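Local coordinates for intracellular serine protease (Bacillus licheniformis, PDB 4ZOQ), which probably acts as a serine endopeptidase of the subtilase (S8) family, cutting lanthipeptide precursors at a specific peptide bond, at residues B[226-232]-B[243-247]; B[221-226]-B[325-331]; B[6-10]-B[32-36]. Residues are numbered along the deposited sequence.

Contact 1 of 3, residues B[226-232]-B[243-247]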
ATOM      1  N   PRO B 226     -10.114 -10.184   0.444  1.00 27.95           N
ATOM      2  CA  PRO B 226     -10.437 -10.830  -0.838  1.00 28.25           C
ATOM      3  C   PRO B 226      -9.848 -10.136  -2.081  1.00 25.66           C
ATOM      4  O   PRO B 226     -10.380  -9.146  -2.583  1.00 26.14           O
ATOM      5  CB  PRO B 226     -11.976 -10.793  -0.862  1.00 26.90           C
ATOM      6  CG  PRO B 226     -12.381  -9.744   0.121  1.00 26.79           C
ATOM      7  CD  PRO B 226     -11.325  -9.763   1.180  1.00 27.91           C
ATOM      8  N   GLY B 227      -8.734 -10.672  -2.559  1.00 26.67           N
ATOM      9  CA  GLY B 227      -8.092 -10.188  -3.767  1.00 24.02           C
ATOM     10  C   GLY B 227      -8.266 -11.118  -4.973  1.00 25.45           C
ATOM     11  O   GLY B 227      -7.705 -10.848  -6.029  1.00 28.25           O
ATOM     12  N   GLY B 228      -8.931 -12.267  -4.801  1.00 25.31           N
ATOM     13  CA  GLY B 228      -9.333 -13.059  -5.945  1.00 25.70           C
ATOM     14  C   GLY B 228      -8.209 -13.733  -6.696  1.00 30.02           C
ATOM     15  O   GLY B 228      -7.040 -13.661  -6.300  1.00 27.08           O
ATOM     16  N   TYR B 229      -8.577 -14.473  -7.737  1.00 29.51           N
ATOM     17  CA  TYR B 229      -7.580 -14.988  -8.662  1.00 28.85           C
ATOM     18  C   TYR B 229      -8.272 -15.368  -9.966  1.00 28.63           C
ATOM     19  O   TYR B 229      -9.477 -15.164 -10.130  1.00 29.60           O
ATOM     20  CB  TYR B 229      -6.787 -16.157  -8.074  1.00 29.45           C
ATOM     21  CG  TYR B 229      -5.594 -16.578  -8.931  1.00 31.55           C
ATOM     22  CD1 TYR B 229      -4.690 -15.635  -9.435  1.00 30.76           C
ATOM     23  CD2 TYR B 229      -5.326 -17.925  -9.170  1.00 33.66           C
ATOM     24  CE1 TYR B 229      -3.570 -16.031 -10.194  1.00 30.68           C
ATOM     25  CE2 TYR B 229      -4.216 -18.326  -9.891  1.00 34.92           C
ATOM     26  CZ  TYR B 229      -3.345 -17.376 -10.414  1.00 33.87           C
ATOM     27  OH  TYR B 229      -2.259 -17.813 -11.142  1.00 34.49           O
ATOM     28  N   LEU B 230      -7.497 -15.902 -10.896  1.00 29.50           N
ATOM     29  CA  LEU B 230      -8.014 -16.285 -12.191  1.00 33.42           C
ATOM     30  C   LEU B 230      -8.933 -17.499 -12.039  1.00 34.95           C
ATOM     31  O   LEU B 230      -9.883 -17.660 -12.811  1.00 39.72           O
ATOM     32  CB  LEU B 230      -6.853 -16.609 -13.135  1.00 36.41           C
ATOM     33  CG  LEU B 230      -5.934 -15.448 -13.523  1.00 32.12           C
ATOM     34  CD1 LEU B 230      -4.589 -15.970 -14.005  1.00 32.26           C
ATOM     35  CD2 LEU B 230      -6.606 -14.600 -14.599  1.00 31.20           C
ATOM     36  N   GLY B 231      -8.705 -18.304 -11.000  1.00 33.21           N
ATOM     37  CA  GLY B 231      -9.548 -19.459 -10.727  1.00 35.15           C
ATOM     38  C   GLY B 231      -9.037 -20.148  -9.492  1.00 34.40           C
ATOM     39  O   GLY B 231      -7.882 -19.943  -9.145  1.00 35.70           O
ATOM     40  N   GLU B 232      -9.842 -21.009  -8.863  1.00 35.09           N
ATOM     41  CA  GLU B 232      -9.388 -21.686  -7.638  1.00 32.80           C
ATOM     42  C   GLU B 232      -8.269 -22.648  -7.921  1.00 31.31           C
ATOM     43  O   GLU B 232      -7.383 -22.857  -7.088  1.00 37.04           O
ATOM     44  CB  GLU B 232     -10.518 -22.484  -6.993  1.00 33.67           C
ATOM     45  CG  GLU B 232     -11.481 -21.708  -6.161  1.00 35.51           C
ATOM     46  CD  GLU B 232     -10.960 -21.374  -4.782  1.00 39.49           C
ATOM     47  OE1 GLU B 232     -10.117 -22.127  -4.228  1.00 38.19           O
ATOM     48  OE2 GLU B 232     -11.473 -20.387  -4.223  1.00 39.95           O
ATOM     49  N   THR B 243     -15.659 -15.175 -12.058  1.00 32.75           N
ATOM     50  CA  THR B 243     -16.286 -14.849 -10.788  1.00 37.85           C
ATOM     51  C   THR B 243     -15.313 -14.925  -9.621  1.00 35.24           C
ATOM     52  O   THR B 243     -15.647 -14.500  -8.515  1.00 37.99           O
ATOM     53  CB  THR B 243     -17.472 -15.829 -10.479  1.00 42.02           C
ATOM     54  OG1 THR B 243     -16.991 -17.189 -10.441  1.00 40.93           O
ATOM     55  CG2 THR B 243     -18.582 -15.698 -11.527  1.00 32.72           C
ATOM     56  N   ASP B 244     -14.113 -15.444  -9.870  1.00 31.81           N
ATOM     57  CA  ASP B 244     -13.064 -15.486  -8.854  1.00 32.24           C
ATOM     58  C   ASP B 244     -12.186 -14.261  -8.890  1.00 30.03           C
ATOM     59  O   ASP B 244     -11.408 -14.049  -7.963  1.00 32.38           O
ATOM     60  CB  ASP B 244     -12.205 -16.753  -8.991  1.00 29.01           C
ATOM     61  CG  ASP B 244     -12.844 -17.976  -8.313  1.00 36.60           C
ATOM     62  OD1 ASP B 244     -13.844 -17.793  -7.596  1.00 36.81           O
ATOM     63  OD2 ASP B 244     -12.368 -19.125  -8.504  1.00 38.28           O
ATOM     64  N   LEU B 245     -12.325 -13.458  -9.947  1.00 32.52           N
ATOM     65  CA  LEU B 245     -11.605 -12.181 -10.094  1.00 29.22           C
ATOM     66  C   LEU B 245     -12.355 -11.035  -9.412  1.00 29.06           C
ATOM     67  O   LEU B 245     -13.535 -11.177  -9.076  1.00 27.99           O
ATOM     68  CB  LEU B 245     -11.397 -11.878 -11.579  1.00 27.84           C
ATOM     69  CG  LEU B 245     -10.417 -12.767 -12.367  1.00 32.75           C
ATOM     70  CD1 LEU B 245     -10.558 -12.620 -13.905  1.00 24.44           C
ATOM     71  CD2 LEU B 245      -8.971 -12.400 -11.933  1.00 31.16           C
ATOM     72  N   VAL B 246     -11.693  -9.892  -9.236  1.00 27.07           N
ATOM     73  CA  VAL B 246     -12.333  -8.773  -8.563  1.00 25.67           C
ATOM     74  C   VAL B 246     -12.360  -7.552  -9.470  1.00 29.94           C
ATOM     75  O   VAL B 246     -11.429  -7.330 -10.254  1.00 28.50           O
ATOM     76  CB  VAL B 246     -11.638  -8.433  -7.200  1.00 26.39           C
ATOM     77  CG1 VAL B 246     -11.764  -9.621  -6.256  1.00 27.24           C
ATOM     78  CG2 VAL B 246     -10.162  -8.008  -7.362  1.00 24.10           C
ATOM     79  N   LEU B 247     -13.436  -6.770  -9.393  1.00 28.89           N
ATOM     80  CA  LEU B 247     -13.498  -5.554 -10.194  1.00 28.59           C
ATOM     81  C   LEU B 247     -12.598  -4.468  -9.589  1.00 30.15           C
ATOM     82  O   LEU B 247     -12.489  -4.336  -8.372  1.00 30.19           O
ATOM     83  CB  LEU B 247     -14.940  -5.045 -10.330  1.00 28.55           C
ATOM     84  CG  LEU B 247     -15.184  -4.136 -11.547  1.00 29.50           C
ATOM     85  CD1 LEU B 247     -14.981  -4.935 -12.817  1.00 27.87           C
ATOM     86  CD2 LEU B 247     -16.564  -3.505 -11.546  1.00 29.24           C
TER
HETATM   87  O   HOH W   1     -13.571 -18.917  -4.781  1.00 36.73           O
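Between Asp244 and Val246 the chain runs alongside the loop that leaves the end of strand 221-226, and most of the touching residues are buried. Asp244 meets this loop with both its backbone carbonyl and its carboxylate. Its carbonyl O accepts a hydrogen bond from Tyr229 N (2.9 Å), while its carboxylate lies among Gly231 and Glu232, with OD2 3.6 Å from Gly231 CA. Glu232 OE2 stands 4.6 Å from Asp244 OD2, a pairing of like charges eased by a water that donates to Glu232 OE2 (2.6 Å) and to Asp244 OD1 (3.0 Å); Ser208 and Asn210 also bind the Glu232 carboxylate. The same Asp244 O lies 3.1 Å from Gly228 CA. A beta carbon on Gly228 would collide with this oxygen and crowd Val246, and its positive phi likewise favours glycine. In this subtilisin-like fold, the loop 226-232 passes close to the predicted charge relay serine, Ser276, whose side chain is about 8 Å from Gly227. Leu245 comes next, nearest to Gly228 in backbone register (CA to CA 4.8 Å), and its CD2 meets Leu230 CD2 at 4.2 Å, an apolar touch. Val246 begins the strand that pairs with 269-272. Its CG1 lies 4.0 Å from Pro226 O and its CG2 4.0 Å from Gly227 O, and on helix 24-30 Trp24 and Phe25 pack against both Pro226 and Val246.

Contact 2 of 3, residues B[221-226]-B[325-331]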
ATOM      1  N   ILE B 221       2.679 -12.223   7.806  1.00 33.83           N
ATOM      2  CA  ILE B 221       1.307 -11.988   7.363  1.00 31.59           C
ATOM      3  C   ILE B 221       0.434 -11.687   8.581  1.00 36.36           C
ATOM      4  O   ILE B 221       0.437 -12.470   9.543  1.00 33.51           O
ATOM      5  CB  ILE B 221       0.691 -13.182   6.673  1.00 29.38           C
ATOM      6  CG1 ILE B 221       1.576 -13.746   5.561  1.00 30.33           C
ATOM      7  CG2 ILE B 221      -0.723 -12.815   6.173  1.00 30.17           C
ATOM      8  CD1 ILE B 221       1.762 -12.871   4.388  1.00 30.64           C
ATOM      9  N   GLU B 222      -0.282 -10.564   8.565  1.00 29.70           N
ATOM     10  CA  GLU B 222      -1.135 -10.217   9.694  1.00 33.14           C
ATOM     11  C   GLU B 222      -2.597 -10.341   9.384  1.00 32.92           C
ATOM     12  O   GLU B 222      -3.399 -10.685  10.263  1.00 30.89           O
ATOM     13  CB  GLU B 222      -0.888  -8.792  10.183  1.00 33.23           C
ATOM     14  CG  GLU B 222       0.389  -8.666  10.934  1.00 37.63           C
ATOM     15  CD  GLU B 222       0.406  -7.455  11.805  1.00 44.14           C
ATOM     16  OE1 GLU B 222      -0.550  -7.312  12.597  1.00 51.79           O
ATOM     17  OE2 GLU B 222       1.345  -6.638  11.671  1.00 45.90           O
ATOM     18  N   PHE B 223      -2.942 -10.012   8.145  1.00 29.17           N
ATOM     19  CA  PHE B 223      -4.315 -10.079   7.712  1.00 28.69           C
ATOM     20  C   PHE B 223      -4.394 -10.540   6.275  1.00 27.93           C
ATOM     21  O   PHE B 223      -3.424 -10.563   5.534  1.00 25.28           O
ATOM     22  CB  PHE B 223      -5.022  -8.742   7.808  1.00 25.96           C
ATOM     23  CG  PHE B 223      -5.111  -8.184   9.177  1.00 32.00           C
ATOM     24  CD1 PHE B 223      -6.013  -8.700  10.095  1.00 30.43           C
ATOM     25  CD2 PHE B 223      -4.329  -7.081   9.534  1.00 28.81           C
ATOM     26  CE1 PHE B 223      -6.113  -8.161  11.348  1.00 34.04           C
ATOM     27  CE2 PHE B 223      -4.427  -6.533  10.783  1.00 32.13           C
ATOM     28  CZ  PHE B 223      -5.318  -7.071  11.705  1.00 33.55           C
ATOM     29  N   THR B 224      -5.618 -10.831   5.902  1.00 27.27           N
ATOM     30  CA  THR B 224      -5.964 -11.234   4.578  1.00 27.41           C
ATOM     31  C   THR B 224      -7.177 -10.418   4.107  1.00 28.58           C
ATOM     32  O   THR B 224      -7.931  -9.866   4.927  1.00 27.12           O
ATOM     33  CB  THR B 224      -6.177 -12.776   4.633  1.00 30.81           C
ATOM     34  OG1 THR B 224      -5.049 -13.440   4.040  1.00 32.78           O
ATOM     35  CG2 THR B 224      -7.404 -13.201   4.018  1.00 26.49           C
ATOM     36  N   ALA B 225      -7.328 -10.265   2.794  1.00 27.83           N
ATOM     37  CA  ALA B 225      -8.537  -9.645   2.252  1.00 27.53           C
ATOM     38  C   ALA B 225      -8.842 -10.249   0.871  1.00 25.68           C
ATOM     39  O   ALA B 225      -7.949 -10.808   0.223  1.00 24.04           O
ATOM     40  CB  ALA B 225      -8.394  -8.126   2.179  1.00 25.78           C
ATOM     41  N   PRO B 226     -10.114 -10.184   0.444  1.00 27.95           N
ATOM     42  CA  PRO B 226     -10.437 -10.830  -0.838  1.00 28.25           C
ATOM     43  C   PRO B 226      -9.848 -10.136  -2.081  1.00 25.66           C
ATOM     44  O   PRO B 226     -10.380  -9.146  -2.583  1.00 26.14           O
ATOM     45  CB  PRO B 226     -11.976 -10.793  -0.862  1.00 26.90           C
ATOM     46  CG  PRO B 226     -12.381  -9.744   0.121  1.00 26.79           C
ATOM     47  CD  PRO B 226     -11.325  -9.763   1.180  1.00 27.91           C
ATOM     48  N   ILE B 325      -0.541 -18.585   6.988  1.00 31.55           N
ATOM     49  CA  ILE B 325      -1.255 -18.366   5.726  1.00 32.75           C
ATOM     50  C   ILE B 325      -2.140 -17.093   5.724  1.00 29.08           C
ATOM     51  O   ILE B 325      -2.031 -16.248   4.845  1.00 28.97           O
ATOM     52  CB  ILE B 325      -2.117 -19.591   5.399  1.00 32.42           C
ATOM     53  CG1 ILE B 325      -1.227 -20.832   5.248  1.00 32.06           C
ATOM     54  CG2 ILE B 325      -2.938 -19.368   4.137  1.00 29.63           C
ATOM     55  CD1 ILE B 325      -2.032 -22.148   5.106  1.00 30.35           C
ATOM     56  N   TYR B 326      -2.956 -16.950   6.756  1.00 28.42           N
ATOM     57  CA  TYR B 326      -3.946 -15.893   6.859  1.00 31.75           C
ATOM     58  C   TYR B 326      -3.609 -14.829   7.887  1.00 29.75           C
ATOM     59  O   TYR B 326      -4.363 -13.889   8.033  1.00 31.16           O
ATOM     60  CB  TYR B 326      -5.313 -16.477   7.254  1.00 31.39           C
ATOM     61  CG  TYR B 326      -5.817 -17.498   6.298  1.00 31.43           C
ATOM     62  CD1 TYR B 326      -6.523 -17.128   5.161  1.00 28.23           C
ATOM     63  CD2 TYR B 326      -5.565 -18.852   6.519  1.00 33.35           C
ATOM     64  CE1 TYR B 326      -6.970 -18.069   4.292  1.00 31.74           C
ATOM     65  CE2 TYR B 326      -6.006 -19.798   5.656  1.00 31.15           C
ATOM     66  CZ  TYR B 326      -6.704 -19.409   4.547  1.00 32.13           C
ATOM     67  OH  TYR B 326      -7.133 -20.363   3.672  1.00 35.50           O
ATOM     68  N   GLY B 327      -2.538 -14.999   8.658  1.00 33.05           N
ATOM     69  CA  GLY B 327      -2.305 -14.092   9.780  1.00 30.39           C
ATOM     70  C   GLY B 327      -3.449 -14.195  10.791  1.00 32.37           C
ATOM     71  O   GLY B 327      -3.967 -15.286  11.041  1.00 34.88           O
ATOM     72  N   TYR B 328      -3.906 -13.071  11.326  1.00 32.49           N
ATOM     73  CA  TYR B 328      -5.052 -13.080  12.243  1.00 31.74           C
ATOM     74  C   TYR B 328      -6.330 -13.443  11.510  1.00 32.78           C
ATOM     75  O   TYR B 328      -7.346 -13.683  12.143  1.00 33.90           O
ATOM     76  CB  TYR B 328      -5.244 -11.721  12.917  1.00 29.11           C
ATOM     77  CG  TYR B 328      -4.133 -11.335  13.851  1.00 35.99           C
ATOM     78  CD1 TYR B 328      -3.944 -12.018  15.050  1.00 38.36           C
ATOM     79  CD2 TYR B 328      -3.257 -10.307  13.538  1.00 34.72           C
ATOM     80  CE1 TYR B 328      -2.927 -11.683  15.913  1.00 38.07           C
ATOM     81  CE2 TYR B 328      -2.219  -9.964  14.400  1.00 39.36           C
ATOM     82  CZ  TYR B 328      -2.061 -10.659  15.585  1.00 41.24           C
ATOM     83  OH  TYR B 328      -1.042 -10.335  16.454  1.00 53.85           O
ATOM     84  N   GLY B 329      -6.302 -13.413  10.177  1.00 30.31           N
ATOM     85  CA  GLY B 329      -7.459 -13.818   9.390  1.00 29.41           C
ATOM     86  C   GLY B 329      -7.964 -12.771   8.403  1.00 33.31           C
ATOM     87  O   GLY B 329      -7.302 -11.738   8.130  1.00 34.66           O
ATOM     88  N   GLU B 330      -9.153 -13.019   7.870  1.00 29.18           N
ATOM     89  CA  GLU B 330      -9.731 -12.127   6.877  1.00 30.11           C
ATOM     90  C   GLU B 330     -10.450 -10.953   7.495  1.00 30.67           C
ATOM     91  O   GLU B 330     -11.335 -11.124   8.353  1.00 29.82           O
ATOM     92  CB  GLU B 330     -10.706 -12.876   5.994  1.00 31.25           C
ATOM     93  CG  GLU B 330     -11.299 -12.031   4.876  1.00 29.93           C
ATOM     94  CD  GLU B 330     -12.184 -12.878   3.997  1.00 36.91           C
ATOM     95  OE1 GLU B 330     -12.122 -14.108   4.172  1.00 40.67           O
ATOM     96  OE2 GLU B 330     -12.893 -12.355   3.115  1.00 36.75           O
ATOM     97  N   VAL B 331     -10.004  -9.762   7.109  1.00 28.37           N
ATOM     98  CA  VAL B 331     -10.647  -8.520   7.499  1.00 30.55           C
ATOM     99  C   VAL B 331     -12.038  -8.363   6.882  1.00 29.28           C
ATOM    100  O   VAL B 331     -12.228  -8.605   5.707  1.00 28.92           O
ATOM    101  CB  VAL B 331      -9.771  -7.291   7.107  1.00 31.05           C
ATOM    102  CG1 VAL B 331     -10.571  -5.978   7.227  1.00 27.21           C
ATOM    103  CG2 VAL B 331      -8.534  -7.254   7.975  1.00 30.13           C
TER
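Strand 221-226 is the outermost strand at one end of the mainly parallel sheet of the subtilisin-like fold, and segment 325-331 runs along the side not occupied by strand 200-205. The two pair through a single beta bridge, Thr224 with Glu330, preceded by a type II' turn from Tyr326 to Gly329. Ile221 O lies 3.2 Å from Gly327 CA, so close that a side chain on Gly327 would clash; its positive phi also suits glycine. Glu222 O accepts a hydrogen bond from Tyr328 N (2.7 Å), the third residue of the turn, whereas the Glu222 carboxylate bonds to His307. Phe223 has Tyr328 CD2 over one face of its ring, the two rings meeting obliquely with centroids 5.8 Å apart, and its CD1 touches Val331 CG2 at 3.6 Å. Val331 in turn packs on Val282 and Thr285 of helix 275-297, the helix whose first turn carries Ser276, the predicted charge-relay serine. Thr224 carries the bridge, its N donating to Gly329 O (2.9 Å) and its O accepting from Val331 N (3.0 Å), though its buried OG1 finds no polar partner. At the strand's end, Pro226 CD rests 3.6 Å from Glu330 OE2.

Contact 3 of 3, residues B[6-10]-B[32-36]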
ATOM      1  N   SER B   6     -32.450  -1.979  -2.520  1.00 56.68           N
ATOM      2  CA  SER B   6     -31.337  -2.892  -2.309  1.00 59.95           C
ATOM      3  C   SER B   6     -30.031  -2.080  -2.280  1.00 59.73           C
ATOM      4  O   SER B   6     -29.886  -1.129  -3.053  1.00 56.05           O
ATOM      5  CB  SER B   6     -31.313  -3.970  -3.398  1.00 58.49           C
ATOM      6  OG  SER B   6     -30.890  -3.444  -4.636  1.00 56.99           O
ATOM      7  N   GLY B   7     -29.089  -2.441  -1.402  1.00 54.32           N
ATOM      8  CA  GLY B   7     -27.835  -1.707  -1.328  1.00 43.45           C
ATOM      9  C   GLY B   7     -27.011  -1.922  -2.572  1.00 48.78           C
ATOM     10  O   GLY B   7     -27.071  -2.992  -3.191  1.00 53.43           O
ATOM     11  N   SER B   8     -26.208  -0.920  -2.921  1.00 43.26           N
ATOM     12  CA  SER B   8     -25.379  -1.005  -4.110  1.00 42.56           C
ATOM     13  C   SER B   8     -24.037  -0.306  -3.930  1.00 40.02           C
ATOM     14  O   SER B   8     -23.908   0.584  -3.098  1.00 35.31           O
ATOM     15  CB  SER B   8     -26.127  -0.422  -5.308  1.00 43.17           C
ATOM     16  OG  SER B   8     -26.461   0.926  -5.055  1.00 48.51           O
ATOM     17  N   PRO B   9     -23.033  -0.731  -4.712  1.00 38.58           N
ATOM     18  CA  PRO B   9     -21.685  -0.187  -4.630  1.00 39.01           C
ATOM     19  C   PRO B   9     -21.660   1.293  -4.886  1.00 39.30           C
ATOM     20  O   PRO B   9     -22.482   1.781  -5.636  1.00 42.89           O
ATOM     21  CB  PRO B   9     -20.929  -0.950  -5.727  1.00 37.06           C
ATOM     22  CG  PRO B   9     -21.939  -1.584  -6.539  1.00 35.44           C
ATOM     23  CD  PRO B   9     -23.086  -1.866  -5.645  1.00 37.74           C
ATOM     24  N   ALA B  10     -20.718   1.987  -4.258  1.00 41.20           N
ATOM     25  CA  ALA B  10     -20.580   3.422  -4.433  1.00 38.70           C
ATOM     26  C   ALA B  10     -20.221   3.752  -5.884  1.00 38.74           C
ATOM     27  O   ALA B  10     -20.601   4.812  -6.399  1.00 38.45           O
ATOM     28  CB  ALA B  10     -19.540   3.977  -3.466  1.00 36.16           C
ATOM     29  N   SER B  32     -23.210  -6.268   1.988  1.00 31.55           N
ATOM     30  CA  SER B  32     -24.063  -5.762   0.906  1.00 32.68           C
ATOM     31  C   SER B  32     -24.274  -4.254   1.011  1.00 34.12           C
ATOM     32  O   SER B  32     -25.393  -3.781   0.885  1.00 36.54           O
ATOM     33  CB  SER B  32     -25.402  -6.497   0.884  1.00 32.72           C
ATOM     34  OG  SER B  32     -25.187  -7.862   0.556  1.00 36.45           O
ATOM     35  N   TYR B  33     -23.193  -3.516   1.288  1.00 34.36           N
ATOM     36  CA  TYR B  33     -23.177  -2.044   1.301  1.00 32.17           C
ATOM     37  C   TYR B  33     -23.981  -1.429   2.450  1.00 32.24           C
ATOM     38  O   TYR B  33     -24.265  -0.242   2.443  1.00 36.74           O
ATOM     39  CB  TYR B  33     -23.657  -1.512  -0.051  1.00 29.51           C
ATOM     40  CG  TYR B  33     -22.904  -2.232  -1.127  1.00 35.15           C
ATOM     41  CD1 TYR B  33     -21.562  -1.942  -1.370  1.00 33.58           C
ATOM     42  CD2 TYR B  33     -23.507  -3.257  -1.858  1.00 34.21           C
ATOM     43  CE1 TYR B  33     -20.848  -2.636  -2.319  1.00 33.72           C
ATOM     44  CE2 TYR B  33     -22.800  -3.967  -2.807  1.00 33.78           C
ATOM     45  CZ  TYR B  33     -21.472  -3.651  -3.033  1.00 31.35           C
ATOM     46  OH  TYR B  33     -20.762  -4.337  -3.967  1.00 30.57           O
ATOM     47  N   ARG B  34     -24.309  -2.215   3.464  1.00 29.50           N
ATOM     48  CA  ARG B  34     -24.981  -1.657   4.627  1.00 31.21           C
ATOM     49  C   ARG B  34     -24.072  -0.718   5.417  1.00 32.42           C
ATOM     50  O   ARG B  34     -24.549   0.210   6.057  1.00 33.48           O
ATOM     51  CB  ARG B  34     -25.472  -2.776   5.523  1.00 31.96           C
ATOM     52  CG  ARG B  34     -26.734  -3.393   5.031  1.00 36.62           C
ATOM     53  CD  ARG B  34     -27.116  -4.624   5.857  1.00 38.99           C
ATOM     54  NE  ARG B  34     -28.340  -5.203   5.320  1.00 44.39           N
ATOM     55  CZ  ARG B  34     -28.382  -6.114   4.358  1.00 49.53           C
ATOM     56  NH1 ARG B  34     -27.252  -6.552   3.796  1.00 45.40           N
ATOM     57  NH2 ARG B  34     -29.560  -6.569   3.942  1.00 55.04           N
ATOM     58  N   THR B  35     -22.759  -0.953   5.354  1.00 35.98           N
ATOM     59  CA  THR B  35     -21.800  -0.120   6.073  1.00 32.89           C
ATOM     60  C   THR B  35     -21.832   1.335   5.591  1.00 35.27           C
ATOM     61  O   THR B  35     -21.484   2.233   6.364  1.00 35.95           O
ATOM     62  CB  THR B  35     -20.334  -0.668   5.941  1.00 35.83           C
ATOM     63  OG1 THR B  35     -19.884  -0.628   4.573  1.00 31.22           O
ATOM     64  CG2 THR B  35     -20.234  -2.080   6.472  1.00 27.18           C
ATOM     65  N   TYR B  36     -22.316   1.578   4.365  1.00 31.93           N
ATOM     66  CA  TYR B  36     -22.415   2.950   3.852  1.00 32.96           C
ATOM     67  C   TYR B  36     -23.326   3.795   4.703  1.00 35.61           C
ATOM     68  O   TYR B  36     -23.165   5.007   4.759  1.00 38.70           O
ATOM     69  CB  TYR B  36     -22.933   3.006   2.418  1.00 33.17           C
ATOM     70  CG  TYR B  36     -22.001   2.457   1.356  1.00 33.23           C
ATOM     71  CD1 TYR B  36     -20.692   2.074   1.657  1.00 30.30           C
ATOM     72  CD2 TYR B  36     -22.453   2.273   0.061  1.00 32.09           C
ATOM     73  CE1 TYR B  36     -19.855   1.545   0.680  1.00 31.90           C
ATOM     74  CE2 TYR B  36     -21.626   1.740  -0.923  1.00 32.71           C
ATOM     75  CZ  TYR B  36     -20.336   1.378  -0.611  1.00 32.32           C
ATOM     76  OH  TYR B  36     -19.518   0.869  -1.594  1.00 31.31           O
TER
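Tyr33 lays one face of its ring against Pro9, whose CD sits 3.8 Å from the ring centroid and 26° off the ring normal, a CH-pi contact. Pro9 CA is also over this face, 3.5 Å from Tyr33 CE1, so both the proline ring and its backbone lie on the aromatic surface. Just before it, Ser8 O comes within 3.6 Å of Tyr33 CG, and Gly7 CA approaches Ser32 O at 3.9 Å; a beta carbon on Gly7 would run into that carbonyl. Tyr36 meets the same strip of chain with its edge. Its OH accepts a hydrogen bond from Ala10 N (3.1 Å), and Ala10 CB lies 3.9 Å from Tyr36 CZ. The hydroxyl is also hydrogen-bonded to Ile96 O, which ties the site to helix 86-97. Segments 6-10 and 32-36 flank helix 24-30, and the contact joins the extended N-terminal part of the chain to the turn after that helix. Ala26 and Ala27 of the helix also pack on Tyr33. Across these two segments a single hydrogen bond is joined by CH-pi and van der Waals contacts, consistent with a fit that rests mainly on the two tyrosine rings.

Contact 3 closes first along the chain, and contact 1 is nested inside the long loop that contact 2 closes. Contacts 1 and 2 share Pro226, where strand 221-226 passes into the loop 226-232, yet their centres stand 16 Å apart. Contact 2 lies on the edge strand of the main sheet, while contact 1 joins the loop beyond that strand to the start of strand 246-249. Contact 3 lies apart, its centre 20 Å from that of contact 1 and 23 Å from that of contact 2. Helix 24-30 links all three: it packs on Pro226 in contacts 1 and 2 and on Tyr33 in contact 3, connecting the N-terminal region to the subtilase core.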